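Protein Bug27 (Bordetella pertussis, PDB 2QPQ) probably serves as a periplasmic solute-binding protein of the Bug family, a two-domain Venus flytrap that captures a small ligand for transport. Local coordinates at residues G30-E35 and A251-R256. Sequence-based numbering, arbitrary orientation.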
ATOM      1  N   GLY A  30       9.206 -15.265   2.963  1.00 26.89           N
ATOM      2  CA  GLY A  30       9.002 -16.700   2.826  1.00 29.22           C
ATOM      3  C   GLY A  30      10.299 -17.472   2.624  1.00 30.60           C
ATOM      4  O   GLY A  30      10.480 -18.548   3.202  1.00 30.23           O
ATOM      5  N   ASN A  31      11.171 -16.891   1.793  1.00 31.87           N
ATOM      6  CA  ASN A  31      12.541 -17.324   1.524  1.00 33.81           C
ATOM      7  C   ASN A  31      13.409 -17.502   2.768  1.00 33.65           C
ATOM      8  O   ASN A  31      14.033 -18.533   2.933  1.00 34.20           O
ATOM      9  CB  ASN A  31      13.223 -16.354   0.529  1.00 34.51           C
ATOM     10  CG  ASN A  31      14.689 -16.760   0.189  1.00 38.28           C
ATOM     11  OD1 ASN A  31      15.663 -16.056   0.547  1.00 40.64           O
ATOM     12  ND2 ASN A  31      14.842 -17.898  -0.511  1.00 41.39           N
ATOM     13  N   TYR A  32      13.491 -16.481   3.602  1.00 34.05           N
ATOM     14  CA  TYR A  32      14.304 -16.529   4.814  1.00 34.97           C
ATOM     15  C   TYR A  32      13.642 -17.260   5.986  1.00 35.41           C
ATOM     16  O   TYR A  32      14.330 -17.778   6.860  1.00 35.09           O
ATOM     17  CB  TYR A  32      14.709 -15.131   5.237  1.00 34.77           C
ATOM     18  CG  TYR A  32      15.621 -14.464   4.247  1.00 35.44           C
ATOM     19  CD1 TYR A  32      16.937 -14.874   4.106  1.00 33.68           C
ATOM     20  CD2 TYR A  32      15.162 -13.418   3.446  1.00 34.87           C
ATOM     21  CE1 TYR A  32      17.788 -14.276   3.183  1.00 35.68           C
ATOM     22  CE2 TYR A  32      16.004 -12.802   2.526  1.00 35.59           C
ATOM     23  CZ  TYR A  32      17.324 -13.238   2.405  1.00 35.77           C
ATOM     24  OH  TYR A  32      18.156 -12.634   1.486  1.00 37.71           O
ATOM     25  N   LEU A  33      12.313 -17.281   5.998  1.00 36.12           N
ATOM     26  CA  LEU A  33      11.535 -17.997   6.997  1.00 37.78           C
ATOM     27  C   LEU A  33      11.686 -19.499   6.770  1.00 40.21           C
ATOM     28  O   LEU A  33      11.795 -20.244   7.732  1.00 40.47           O
ATOM     29  CB  LEU A  33      10.063 -17.596   6.897  1.00 37.18           C
ATOM     30  CG  LEU A  33       9.255 -17.234   8.138  1.00 36.94           C
ATOM     31  CD1 LEU A  33       9.985 -16.281   9.083  1.00 31.29           C
ATOM     32  CD2 LEU A  33       7.881 -16.661   7.723  1.00 37.07           C
ATOM     33  N   THR A  34      11.681 -19.929   5.500  1.00 42.54           N
ATOM     34  CA  THR A  34      11.936 -21.335   5.136  1.00 45.09           C
ATOM     35  C   THR A  34      13.300 -21.792   5.686  1.00 46.53           C
ATOM     36  O   THR A  34      13.417 -22.857   6.302  1.00 46.29           O
ATOM     37  CB  THR A  34      11.859 -21.555   3.602  1.00 45.04           C
ATOM     38  OG1 THR A  34      10.503 -21.398   3.157  1.00 44.42           O
ATOM     39  CG2 THR A  34      12.360 -22.953   3.203  1.00 45.71           C
ATOM     40  N   GLU A  35      14.312 -20.960   5.446  1.00 48.47           N
ATOM     41  CA  GLU A  35      15.657 -21.160   5.985  1.00 50.84           C
ATOM     42  C   GLU A  35      15.637 -21.331   7.506  1.00 51.43           C
ATOM     43  O   GLU A  35      15.960 -22.410   8.012  1.00 52.13           O
ATOM     44  CB  GLU A  35      16.561 -19.992   5.586  1.00 50.84           C
ATOM     45  CG  GLU A  35      16.828 -19.877   4.091  1.00 51.64           C
ATOM     46  CD  GLU A  35      17.890 -18.830   3.761  1.00 52.56           C
ATOM     47  OE1 GLU A  35      18.581 -18.362   4.709  1.00 54.65           O
ATOM     48  OE2 GLU A  35      18.031 -18.479   2.552  1.00 54.64           O
ATOM     49  N   ALA A 251      10.440 -10.673  12.317  1.00 22.06           N
ATOM     50  CA  ALA A 251      11.232  -9.497  12.688  1.00 22.37           C
ATOM     51  C   ALA A 251      12.716  -9.813  12.534  1.00 23.51           C
ATOM     52  O   ALA A 251      13.491  -8.958  12.093  1.00 23.34           O
ATOM     53  CB  ALA A 251      10.905  -9.051  14.109  1.00 22.52           C
ATOM     54  N   LYS A 252      13.111 -11.046  12.858  1.00 24.19           N
ATOM     55  CA  LYS A 252      14.477 -11.502  12.645  1.00 26.21           C
ATOM     56  C   LYS A 252      14.896 -11.468  11.160  1.00 25.96           C
ATOM     57  O   LYS A 252      15.996 -11.025  10.839  1.00 25.72           O
ATOM     58  CB  LYS A 252      14.707 -12.895  13.261  1.00 27.04           C
ATOM     59  CG  LYS A 252      15.105 -12.796  14.742  1.00 29.77           C
ATOM     60  CD  LYS A 252      14.824 -14.073  15.522  1.00 33.78           C
ATOM     61  CE  LYS A 252      15.018 -13.878  17.050  1.00 35.07           C
ATOM     62  NZ  LYS A 252      14.359 -14.971  17.889  1.00 38.42           N
ATOM     63  N   VAL A 253      14.006 -11.907  10.272  1.00 25.97           N
ATOM     64  CA  VAL A 253      14.201 -11.737   8.828  1.00 25.72           C
ATOM     65  C   VAL A 253      14.360 -10.275   8.432  1.00 26.38           C
ATOM     66  O   VAL A 253      15.282  -9.932   7.693  1.00 27.08           O
ATOM     67  CB  VAL A 253      13.054 -12.364   7.985  1.00 25.17           C
ATOM     68  CG1 VAL A 253      13.249 -12.032   6.500  1.00 23.33           C
ATOM     69  CG2 VAL A 253      13.019 -13.854   8.172  1.00 24.91           C
ATOM     70  N   MET A 254      13.467  -9.415   8.908  1.00 26.48           N
ATOM     71  CA  MET A 254      13.506  -8.013   8.531  1.00 27.17           C
ATOM     72  C   MET A 254      14.790  -7.318   9.021  1.00 28.11           C
ATOM     73  O   MET A 254      15.302  -6.393   8.358  1.00 27.85           O
ATOM     74  CB  MET A 254      12.247  -7.272   8.985  1.00 27.77           C
ATOM     75  CG  MET A 254      10.958  -7.835   8.361  1.00 28.05           C
ATOM     76  SD  MET A 254      10.966  -7.718   6.562  1.00 33.27           S
ATOM     77  CE  MET A 254      11.158  -9.363   6.032  1.00 30.69           C
ATOM     78  N   GLN A 255      15.324  -7.806  10.140  1.00 27.48           N
ATOM     79  CA  GLN A 255      16.565  -7.275  10.721  1.00 28.03           C
ATOM     80  C   GLN A 255      17.841  -7.606   9.927  1.00 27.82           C
ATOM     81  O   GLN A 255      18.895  -7.031  10.191  1.00 28.79           O
ATOM     82  CB  GLN A 255      16.695  -7.778  12.157  1.00 27.79           C
ATOM     83  CG  GLN A 255      15.732  -7.085  13.114  1.00 28.40           C
ATOM     84  CD  GLN A 255      15.585  -7.835  14.424  1.00 32.54           C
ATOM     85  OE1 GLN A 255      16.401  -8.729  14.748  1.00 33.65           O
ATOM     86  NE2 GLN A 255      14.548  -7.487  15.196  1.00 30.62           N
ATOM     87  N   ARG A 256      17.768  -8.545   8.994  1.00 27.81           N
ATOM     88  CA  ARG A 256      18.928  -8.911   8.183  1.00 28.55           C
ATOM     89  C   ARG A 256      19.490  -7.676   7.458  1.00 28.81           C
ATOM     90  O   ARG A 256      18.711  -6.873   6.941  1.00 28.09           O
ATOM     91  CB  ARG A 256      18.541  -9.987   7.173  1.00 28.74           C
ATOM     92  CG  ARG A 256      18.123 -11.307   7.767  1.00 29.93           C
ATOM     93  CD  ARG A 256      17.739 -12.232   6.660  1.00 31.78           C
ATOM     94  NE  ARG A 256      18.872 -12.471   5.769  1.00 35.58           N
ATOM     95  CZ  ARG A 256      19.635 -13.570   5.776  1.00 37.40           C
ATOM     96  NH1 ARG A 256      19.380 -14.559   6.619  1.00 38.29           N
ATOM     97  NH2 ARG A 256      20.638 -13.695   4.910  1.00 37.88           N
TER
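Arg256 lays the CD-to-NE part of its side chain over one face of the Tyr32 ring, with the guanidinium plane tilted 24° from that of the ring. Arg256 CD covers the face in a CH-pi contact, 3.9 Å from the ring centroid. A bend at chi3 (61°) places NE above the rim by CD1 and CE1; CZ projects beyond that bond, 3.3 Å from Tyr32 CE1, which lies under the centre of the guanidinium. The opposite face of the ring carries Asn31 OD1, 3.6 Å above its plane.

Deeper in, Val253 meets the base of the tyrosine, its CG2 3.6 Å from Tyr32 CB and 4.0 Å from Leu33 CD1. This packs the last turn of helix 21-35 against helix 240-254; Arg256, just beyond, is at the N-cap position of helix 257-266. From that next helix Asp258 and Val259 both touch Tyr32, and Asp258 forms a salt bridge with Arg256 NE.

Glu35 OE1 stays 4.3 Å from Arg256 NH1, with no N-H aimed at it. Apolar packing by Val253 thus joins the two helices, the arginine over the ring's rim adds the following link, and Asp258 is its main charge partner, Glu35 probably giving only a diffuse pull.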